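Local coordinates for homoprotocatechuate 2,3-dioxygenase (Brevibacterium fuscum, PDB 4Z6M), which catalyses the iron(II)-dependent extradiol cleavage of the aromatic ring of homoprotocatechuate, using molecular oxygen, at residues K30-F34 against Y35-L39; N298-V301 against P302-T306; S328-E331 against V332-A336; G246-G249 against V250-A253. The protein carries 1 engineered substitution. All coordinates share one frame; numbering follows the deposited sequence.

Contact 1 of 4, residues K30-F34 against Y35-L39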
loop_
_atom_site.group_PDB
_atom_site.type_symbol
_atom_site.label_atom_id
_atom_site.label_comp_id
_atom_site.label_asym_id
_atom_site.label_seq_id
_atom_site.Cartn_x
_atom_site.Cartn_y
_atom_site.Cartn_z
ATOM N N LYS A 30 6.531 -14.403 28.493
ATOM C CA LYS A 30 6.229 -13.014 28.169
ATOM C C LYS A 30 6.934 -12.643 26.862
ATOM O O LYS A 30 6.363 -11.972 25.998
ATOM C CB LYS A 30 6.659 -12.074 29.301
ATOM C CG LYS A 30 5.730 -12.142 30.509
ATOM C CD LYS A 30 6.098 -11.073 31.524
ATOM C CE LYS A 30 4.899 -10.582 32.325
ATOM N NZ LYS A 30 5.301 -9.390 33.145
ATOM N N SER A 31 8.177 -13.092 26.711
ATOM C CA SER A 31 8.895 -12.845 25.461
ATOM C C SER A 31 8.230 -13.537 24.274
ATOM O O SER A 31 8.099 -12.957 23.197
ATOM C CB SER A 31 10.353 -13.249 25.593
ATOM O OG SER A 31 10.964 -12.478 26.612
ATOM N N ARG A 32 7.753 -14.766 24.477
ATOM C CA ARG A 32 7.010 -15.460 23.416
ATOM C C ARG A 32 5.773 -14.680 23.004
ATOM O O ARG A 32 5.471 -14.558 21.810
ATOM C CB ARG A 32 6.579 -16.861 23.885
ATOM C CG ARG A 32 6.133 -17.745 22.722
ATOM C CD ARG A 32 5.563 -19.077 23.216
ATOM N NE ARG A 32 5.352 -20.040 22.142
ATOM C CZ ARG A 32 4.352 -19.983 21.272
ATOM N NH1 ARG A 32 3.438 -19.024 21.352
ATOM N NH2 ARG A 32 4.248 -20.917 20.337
ATOM N N ASN A 33 5.042 -14.145 23.976
ATOM C CA ASN A 33 3.842 -13.391 23.651
ATOM C C ASN A 33 4.176 -12.190 22.749
ATOM O O ASN A 33 3.428 -11.864 21.825
ATOM C CB ASN A 33 3.125 -12.951 24.928
ATOM C CG ASN A 33 1.907 -12.095 24.652
ATOM O OD1 ASN A 33 1.936 -10.887 24.872
ATOM N ND2 ASN A 33 0.835 -12.710 24.172
ATOM N N PHE A 34 5.301 -11.539 23.018
ATOM C CA PHE A 34 5.702 -10.383 22.215
ATOM C C PHE A 34 6.110 -10.829 20.807
ATOM O O PHE A 34 5.609 -10.308 19.805
ATOM C CB PHE A 34 6.847 -9.652 22.905
ATOM C CG PHE A 34 7.310 -8.394 22.192
ATOM C CD1 PHE A 34 6.587 -7.213 22.323
ATOM C CD2 PHE A 34 8.470 -8.379 21.428
ATOM C CE1 PHE A 34 7.020 -6.041 21.696
ATOM C CE2 PHE A 34 8.899 -7.213 20.803
ATOM C CZ PHE A 34 8.176 -6.055 20.946
ATOM N N TYR A 35 7.060 -11.762 20.711
ATOM C CA TYR A 35 7.626 -12.076 19.413
ATOM C C TYR A 35 6.734 -12.938 18.524
ATOM O O TYR A 35 6.787 -12.810 17.291
ATOM C CB TYR A 35 8.985 -12.747 19.561
ATOM C CG TYR A 35 10.063 -11.790 20.042
ATOM C CD1 TYR A 35 10.680 -10.918 19.159
ATOM C CD2 TYR A 35 10.473 -11.760 21.357
ATOM C CE1 TYR A 35 11.657 -10.032 19.577
ATOM C CE2 TYR A 35 11.458 -10.884 21.788
ATOM C CZ TYR A 35 12.049 -10.024 20.894
ATOM O OH TYR A 35 13.009 -9.130 21.266
ATOM N N VAL A 36 5.942 -13.811 19.137
ATOM C CA VAL A 36 5.053 -14.691 18.389
ATOM C C VAL A 36 3.675 -14.061 18.285
ATOM O O VAL A 36 3.164 -13.880 17.178
ATOM C CB VAL A 36 4.974 -16.113 19.001
ATOM C CG1 VAL A 36 4.005 -16.991 18.215
ATOM C CG2 VAL A 36 6.353 -16.747 19.009
ATOM N N ASP A 37 3.029 -13.768 19.402
ATOM C CA ASP A 37 1.639 -13.320 19.325
ATOM C C ASP A 37 1.514 -11.899 18.820
ATOM O O ASP A 37 0.664 -11.631 17.970
ATOM C CB ASP A 37 0.898 -13.508 20.642
ATOM C CG ASP A 37 0.838 -14.951 21.039
ATOM O OD1 ASP A 37 0.652 -15.801 20.143
ATOM O OD2 ASP A 37 0.972 -15.226 22.222
ATOM N N VAL A 38 2.354 -10.989 19.312
ATOM C CA VAL A 38 2.275 -9.610 18.820
ATOM C C VAL A 38 2.912 -9.482 17.451
ATOM O O VAL A 38 2.249 -9.026 16.520
ATOM C CB VAL A 38 2.854 -8.585 19.809
ATOM C CG1 VAL A 38 2.770 -7.174 19.243
ATOM C CG2 VAL A 38 2.143 -8.695 21.163
ATOM N N LEU A 39 4.149 -9.941 17.308
ATOM C CA LEU A 39 4.909 -9.693 16.076
ATOM C C LEU A 39 4.757 -10.756 14.996
ATOM O O LEU A 39 5.131 -10.518 13.858
ATOM C CB LEU A 39 6.381 -9.446 16.376
ATOM C CG LEU A 39 6.666 -8.175 17.190
ATOM C CD1 LEU A 39 8.182 -8.075 17.307
ATOM C CD2 LEU A 39 6.081 -6.926 16.540
HETATM O O HOH W 1 2.747 -17.063 23.269
HETATM O O HOH W 2 0.921 -18.560 20.125
#

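Contact 2 of 4, residues N298-V301 against P302-T306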
loop_
_atom_site.group_PDB
_atom_site.type_symbol
_atom_site.label_atom_id
_atom_site.label_comp_id
_atom_site.label_asym_id
_atom_site.label_seq_id
_atom_site.Cartn_x
_atom_site.Cartn_y
_atom_site.Cartn_z
ATOM N N ASN A 298 10.980 14.730 12.375
ATOM C CA ASN A 298 10.440 14.405 13.683
ATOM C C ASN A 298 11.598 14.178 14.654
ATOM O O ASN A 298 12.678 13.715 14.261
ATOM C CB ASN A 298 9.495 13.189 13.618
ATOM C CG ASN A 298 8.114 13.577 13.160
ATOM O OD1 ASN A 298 7.637 14.653 13.507
ATOM N ND2 ASN A 298 7.463 12.722 12.415
ATOM N N PRO A 299 11.396 14.547 15.914
ATOM C CA PRO A 299 12.500 14.490 16.873
ATOM C C PRO A 299 12.894 13.062 17.237
ATOM O O PRO A 299 12.040 12.184 17.304
ATOM C CB PRO A 299 11.939 15.235 18.092
ATOM C CG PRO A 299 10.466 14.996 18.013
ATOM C CD PRO A 299 10.161 15.098 16.529
ATOM N N VAL A 300 14.175 12.828 17.471
ATOM C CA VAL A 300 14.655 11.534 17.949
ATOM C C VAL A 300 14.449 11.485 19.444
ATOM O O VAL A 300 14.943 12.330 20.180
ATOM C CB VAL A 300 16.128 11.316 17.568
ATOM C CG1 VAL A 300 16.634 9.972 18.067
ATOM C CG2 VAL A 300 16.286 11.398 16.060
ATOM N N VAL A 301 13.691 10.482 19.882
ATOM C CA VAL A 301 13.379 10.331 21.281
ATOM C C VAL A 301 14.671 10.097 22.088
ATOM O O VAL A 301 15.573 9.392 21.650
ATOM C CB VAL A 301 12.358 9.181 21.496
ATOM C CG1 VAL A 301 11.128 9.356 20.613
ATOM C CG2 VAL A 301 13.000 7.842 21.278
ATOM N N PRO A 302 14.790 10.714 23.259
ATOM C CA PRO A 302 16.079 10.679 23.980
ATOM C C PRO A 302 16.528 9.266 24.369
ATOM O O PRO A 302 17.725 8.968 24.349
ATOM C CB PRO A 302 15.837 11.570 25.203
ATOM C CG PRO A 302 14.383 11.876 25.216
ATOM C CD PRO A 302 13.826 11.645 23.859
ATOM N N SER A 303 15.570 8.391 24.696
ATOM C CA SER A 303 15.921 7.007 25.013
ATOM C C SER A 303 16.647 6.294 23.883
ATOM O O SER A 303 17.393 5.346 24.135
ATOM C CB SER A 303 14.695 6.197 25.426
ATOM O OG SER A 303 13.752 6.095 24.375
ATOM N N TRP A 304 16.395 6.710 22.643
ATOM C CA TRP A 304 17.083 6.132 21.502
ATOM C C TRP A 304 18.590 6.322 21.618
ATOM O O TRP A 304 19.366 5.458 21.217
ATOM C CB TRP A 304 16.527 6.728 20.181
ATOM C CG TRP A 304 16.735 5.840 18.995
ATOM C CD1 TRP A 304 15.902 4.858 18.562
ATOM C CD2 TRP A 304 17.878 5.794 18.135
ATOM N NE1 TRP A 304 16.434 4.222 17.474
ATOM C CE2 TRP A 304 17.647 4.770 17.187
ATOM C CE3 TRP A 304 19.081 6.512 18.071
ATOM C CZ2 TRP A 304 18.571 4.440 16.215
ATOM C CZ3 TRP A 304 19.997 6.179 17.117
ATOM C CH2 TRP A 304 19.742 5.161 16.194
ATOM N N TYR A 305 19.005 7.458 22.171
ATOM C CA TYR A 305 20.415 7.719 22.342
ATOM C C TYR A 305 21.015 7.156 23.617
ATOM O O TYR A 305 22.230 7.024 23.683
ATOM C CB TYR A 305 20.675 9.223 22.332
ATOM C CG TYR A 305 20.436 9.874 20.989
ATOM C CD1 TYR A 305 21.126 9.462 19.860
ATOM C CD2 TYR A 305 19.519 10.917 20.852
ATOM C CE1 TYR A 305 20.912 10.056 18.629
ATOM C CE2 TYR A 305 19.306 11.539 19.623
ATOM C CZ TYR A 305 20.018 11.096 18.505
ATOM O OH TYR A 305 19.838 11.703 17.273
ATOM N N THR A 306 20.214 6.917 24.652
ATOM C CA THR A 306 20.743 6.557 25.960
ATOM C C THR A 306 20.607 5.079 26.316
ATOM O O THR A 306 21.419 4.560 27.097
ATOM C CB THR A 306 20.109 7.414 27.071
ATOM O OG1 THR A 306 18.714 7.129 27.207
ATOM C CG2 THR A 306 20.297 8.890 26.792
#

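Contact 3 of 4, residues S328-E331 against V332-A336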
loop_
_atom_site.group_PDB
_atom_site.type_symbol
_atom_site.label_atom_id
_atom_site.label_comp_id
_atom_site.label_asym_id
_atom_site.label_seq_id
_atom_site.Cartn_x
_atom_site.Cartn_y
_atom_site.Cartn_z
ATOM N N SER A 328 28.486 13.744 22.280
ATOM C CA SER A 328 27.242 12.988 22.329
ATOM C C SER A 328 26.286 13.526 21.284
ATOM O O SER A 328 25.960 14.715 21.274
ATOM C CB SER A 328 26.606 13.118 23.706
ATOM O OG SER A 328 25.211 12.872 23.685
ATOM N N GLU A 329 25.805 12.648 20.412
ATOM C CA GLU A 329 24.816 13.058 19.409
ATOM C C GLU A 329 23.571 13.679 20.060
ATOM O O GLU A 329 23.065 14.703 19.585
ATOM C CB GLU A 329 24.436 11.878 18.522
ATOM C CG GLU A 329 23.512 12.287 17.372
ATOM C CD GLU A 329 23.406 11.277 16.248
ATOM O OE1 GLU A 329 23.983 10.180 16.348
ATOM O OE2 GLU A 329 22.721 11.592 15.245
ATOM N N LEU A 330 23.082 13.093 21.151
ATOM C CA LEU A 330 21.961 13.681 21.878
ATOM C C LEU A 330 22.308 15.121 22.283
ATOM O O LEU A 330 21.562 16.066 22.010
ATOM C CB LEU A 330 21.654 12.855 23.123
ATOM C CG LEU A 330 20.485 13.348 24.008
ATOM C CD1 LEU A 330 19.920 12.194 24.831
ATOM C CD2 LEU A 330 20.848 14.506 24.934
ATOM N N GLU A 331 23.455 15.291 22.945
ATOM C CA GLU A 331 23.780 16.608 23.484
ATOM C C GLU A 331 23.953 17.669 22.396
ATOM O O GLU A 331 23.484 18.797 22.556
ATOM C CB GLU A 331 25.012 16.561 24.394
ATOM C CG GLU A 331 24.786 15.722 25.656
ATOM C CD GLU A 331 23.785 16.322 26.653
ATOM O OE1 GLU A 331 23.345 17.487 26.484
ATOM O OE2 GLU A 331 23.426 15.624 27.634
ATOM N N VAL A 332 24.593 17.311 21.289
ATOM C CA VAL A 332 24.890 18.318 20.269
ATOM C C VAL A 332 23.695 18.640 19.387
ATOM O O VAL A 332 23.721 19.658 18.682
ATOM C CB VAL A 332 26.125 17.962 19.416
ATOM C CG1 VAL A 332 27.333 17.696 20.298
ATOM C CG2 VAL A 332 25.877 16.792 18.476
ATOM N N THR A 333 22.629 17.821 19.442
ATOM C CA THR A 333 21.442 18.050 18.609
ATOM C C THR A 333 20.194 18.487 19.361
ATOM O O THR A 333 19.493 19.390 18.898
ATOM C CB THR A 333 21.106 16.819 17.752
ATOM O OG1 THR A 333 20.733 15.691 18.586
ATOM C CG2 THR A 333 22.260 16.455 16.856
ATOM N N ILE A 334 19.883 17.825 20.483
ATOM C CA ILE A 334 18.604 18.071 21.172
ATOM C C ILE A 334 18.736 18.419 22.643
ATOM O O ILE A 334 17.734 18.689 23.290
ATOM C CB ILE A 334 17.599 16.896 21.021
ATOM C CG1 ILE A 334 18.160 15.584 21.564
ATOM C CG2 ILE A 334 17.222 16.698 19.564
ATOM C CD1 ILE A 334 17.148 14.437 21.532
ATOM N N GLY A 335 19.956 18.419 23.167
ATOM C CA GLY A 335 20.187 18.809 24.547
ATOM C C GLY A 335 20.153 20.315 24.704
ATOM O O GLY A 335 19.908 21.056 23.746
ATOM N N ALA A 336 20.395 20.780 25.932
ATOM C CA ALA A 336 20.220 22.185 26.253
ATOM C C ALA A 336 21.160 23.122 25.482
ATOM O O ALA A 336 20.840 24.286 25.291
ATOM C CB ALA A 336 20.408 22.390 27.739
HETATM O O HOH W 3 21.221 18.883 27.945
#

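Contact 4 of 4, residues G246-G249 against V250-A253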
loop_
_atom_site.group_PDB
_atom_site.type_symbol
_atom_site.label_atom_id
_atom_site.label_comp_id
_atom_site.label_asym_id
_atom_site.label_seq_id
_atom_site.Cartn_x
_atom_site.Cartn_y
_atom_site.Cartn_z
ATOM N N GLY A 246 8.661 6.321 10.860
ATOM C CA GLY A 246 9.218 7.410 10.075
ATOM C C GLY A 246 9.870 6.927 8.811
ATOM O O GLY A 246 9.873 5.748 8.488
ATOM N N ARG A 247 10.450 7.897 8.112
ATOM C CA ARG A 247 11.387 7.649 7.028
ATOM C C ARG A 247 12.757 8.049 7.543
ATOM O O ARG A 247 12.925 9.163 8.012
ATOM C CB ARG A 247 10.996 8.516 5.820
ATOM C CG ARG A 247 12.017 8.549 4.705
ATOM C CD ARG A 247 11.979 7.298 3.867
ATOM N NE ARG A 247 10.719 7.178 3.119
ATOM C CZ ARG A 247 10.380 6.121 2.389
ATOM N NH1 ARG A 247 11.197 5.064 2.307
ATOM N NH2 ARG A 247 9.230 6.118 1.734
ATOM N N HIS A 248 13.752 7.176 7.391
ATOM C CA HIS A 248 15.129 7.535 7.740
ATOM C C HIS A 248 15.711 8.427 6.640
ATOM O O HIS A 248 15.388 8.267 5.461
ATOM C CB HIS A 248 15.990 6.302 7.810
ATOM C CG HIS A 248 15.858 5.493 9.053
ATOM N ND1 HIS A 248 15.956 6.028 10.324
ATOM C CD2 HIS A 248 15.702 4.153 9.217
ATOM C CE1 HIS A 248 15.859 5.044 11.211
ATOM N NE2 HIS A 248 15.723 3.903 10.561
ATOM N N GLY A 249 16.590 9.341 7.018
ATOM C CA GLY A 249 17.478 9.976 6.062
ATOM C C GLY A 249 18.532 8.987 5.607
ATOM O O GLY A 249 18.520 8.474 4.484
ATOM N N VAL A 250 19.427 8.695 6.538
ATOM C CA VAL A 250 20.408 7.642 6.343
ATOM C C VAL A 250 19.629 6.339 6.087
ATOM O O VAL A 250 18.754 5.978 6.857
ATOM C CB VAL A 250 21.265 7.444 7.596
ATOM C CG1 VAL A 250 22.155 6.243 7.417
ATOM C CG2 VAL A 250 22.099 8.681 7.907
ATOM N N SER A 251 19.964 5.669 5.011
ATOM C CA SER A 251 19.347 4.422 4.512
ATOM C C SER A 251 18.096 4.598 3.665
ATOM O O SER A 251 17.773 3.686 2.894
ATOM C CB SER A 251 19.084 3.381 5.602
ATOM O OG SER A 251 17.832 3.629 6.270
ATOM N N ASN A 252 17.374 5.720 3.834
ATOM C CA ASN A 252 16.113 5.963 3.115
ATOM C C ASN A 252 14.994 4.959 3.444
ATOM O O ASN A 252 14.011 4.935 2.746
ATOM C CB ASN A 252 16.330 5.973 1.608
ATOM C CG ASN A 252 15.181 6.552 0.827
ATOM O OD1 ASN A 252 14.583 7.568 1.220
ATOM N ND2 ASN A 252 14.892 5.951 -0.324
ATOM N N ALA A 253 15.152 4.155 4.496
ATOM C CA ALA A 253 14.165 3.136 4.807
ATOM C C ALA A 253 13.033 3.684 5.657
ATOM O O ALA A 253 13.201 4.613 6.454
ATOM C CB ALA A 253 14.825 1.991 5.544
#

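Contact 1 of 4, residues K30-F34 against Y35-L39
The ring of F34 stands edge-on over the face of Y35, the next residue along helix 28-38. Their planes lie at 87° with centroids 5.1 Å apart, a T-shaped stack in which F34 CD2 sits above the middle of the tyrosine ring. CG of F34 is trans to the backbone N (chi1 -177°) whereas CG of Y35 lies beside its own N (chi1 -71°), and the two neighbouring rings thereby come together. F34 CE2 also meets L39 CD1 at 3.7 Å, so leucine and tyrosine both pack on this ring, and Y35 OH bonds to D260.

The polar contacts involve R32, N33 and D37. In one of the two conformers modelled for N33, and so less certainly than the rest, ND2 gives a hydrogen bond of 3.2 Å to D37 OD2, taken on the anti lone pair, with amide and carboxylate planes steeply turned against each other. R32 NH1 stays 4.4 Å from D37 OD1; two waters bridge the gap, each accepting from NH1 and donating to a different carboxylate oxygen. The R32 guanidinium makes its salt bridge to E46, and V36 CB lies over one of its faces.

Backbone bonds change span on the way: Y35 N to S31 O and V36 N to R32 O are alpha-helical, but V38 N reaches N33 O and L39 N reaches F34 O, both at 2.9 Å. These i-to-i+5 bonds mark the pi-type widening of a helix packed on the mixed sheet of a glyoxalase-family domain.

Contact 2 of 4, residues N298-V301 against P302-T306
The chain runs extended through V300 and V301 and then coils at P302, where W304 N bonds back to V301 O at 3.0 Å with the donor well above the carbonyl plane. The V301 carbonyl thereby joins the extended chain to the short helix 302-306. Its CG2 branch, lodged between its own N and carbonyl carbon, comes within 3.6 Å of S303 OG and also packs on W304 CB; the serine hydroxyl itself bonds to E242.

V300 sends CG1, trans to its backbone N (chi1 180°), against the tyrosine: CG1 lies 3.5 Å from Y305 CE2, and the two side chains cross at about a right angle. The same methyl touches W304 CB at 3.9 Å, wedging between the CB of W304 and the far part of the Y305 ring. A loop after the last strand of the second sheet here leads into a helical turn that brings W304 to about 6 Å from the iron(II) ion. Beyond its CB, the indole makes cation-pi contacts with R243 and R265 and meets Y257 edge-to-face. P299 and V301 also pack on F359 of the second subunit, placing this entry to the helix at a subunit interface.

Contact 3 of 4, residues S328-E331 against V332-A336
L330 and I334, one turn apart, cross at about a right angle, with L330 CG 4.0 Å from I334 CG1. The isoleucine CG1 branch stands between its own N and carbonyl carbon (chi1 59°), which also brings it close to L330 O. Both side chains reach L361 of strand 359-361, while L330 further packs on P302 of helix 302-306.

T333 turns its hydroxyl back along the helix: OG1 donates to E329 O at 2.7 Å, from a direction tilted 31° out of the carbonyl plane. The weak bond from T333 N falls on the same oxygen, so E329 O is gripped by backbone and side chain of one residue. The carboxylate of E329 leaves in another direction to form salt bridges with R292 and R293.

S328 is the N-cap of helix 329-333, its OG accepting from E331 N at 3.1 Å in a nearly straight bond of 169°. Its carbonyl takes V332 N, and both methyl branches of V332 lie against that oxygen, CG1 at 3.4 Å. At the other end L330 O accepts from T333 N and from I334 N, the latter at 2.9 Å, with a weak third bond from G335 N. E331, bent at chi2, folds its carboxylate toward the chain leaving the helix, where one water donates to E331 OE1 and accepts from A336 N.

Contact 4 of 4, residues G246-G249 against V250-A253
R247 folds back on itself through chi2 of 77° and chi3 of 66°, bringing its guanidinium beside N252, while the backbone sets H248 CB against the turn and chi1 of -79° puts the histidine ring beside its own N, with CD2 3.7 Å from S251 OG. NH1 of R247 donates to N252 O at 2.9 Å; the oxygen lies near the edge of the guanidinium, slightly tilted from its plane. R247 CD touches the same carbonyl oxygen at 3.3 Å. Guanidinium and N252 amide are only moderately inclined to each other, and the amide's OD1 is hydrogen-bonded to Y142 OH of the third subunit. The other end of the guanidinium, NH2, forms a salt bridge to D230 of the second subunit, so R247 ties this loop to a neighbouring subunit.

H248 N closes the hairpin with an almost straight bond of 2.8 Å to A253 O. Its side chain also meets the turn at V250, where H248 CB lies 2.9 Å from V250 O. The S251 hydroxyl donates to V250 O in the carbonyl plane, on a lone pair, and accepts from A253 N, an ST turn. H248 O, by contrast, is buried without a polar partner, with N252 CA 3.4 Å away in a CH...O contact.

N252 N completes the turn with G249 O at 3.1 Å. The H248 ring is held at both nitrogens, ND1 to R293 O and NE2 to the iron ligand E267, and stacks on Y255. The loop is a type II beta turn, G249 to N252, linking strand 244-247, outermost of its sheet within this chain, to strand 254-259 and setting a second-shell histidine beside the iron site.

Contacts 2, 3 and 4 gather around the iron-bearing half of the chain, where H155, H214 and E267 bind the metal, whereas contact 1 lies in the other glyoxalase-family domain, its centre about 25 Å from that of contact 2 and about 34 Å from that of contact 3. Contacts 2 and 3 touch directly: helix 302-306 packs on helix 329-333, with Y305 CD2 3.7 Å from L330 CB, and, outside the helices, V300 O lies 3.3 Å from I334 CD1. Contact 4 stays apart, its nearest atoms about 6 Å from contact 2 and about 8 Å from contact 3. H248 of contact 4 and W304 of contact 2 both approach the iron, with side chains about 5 Å and 6 Å from it.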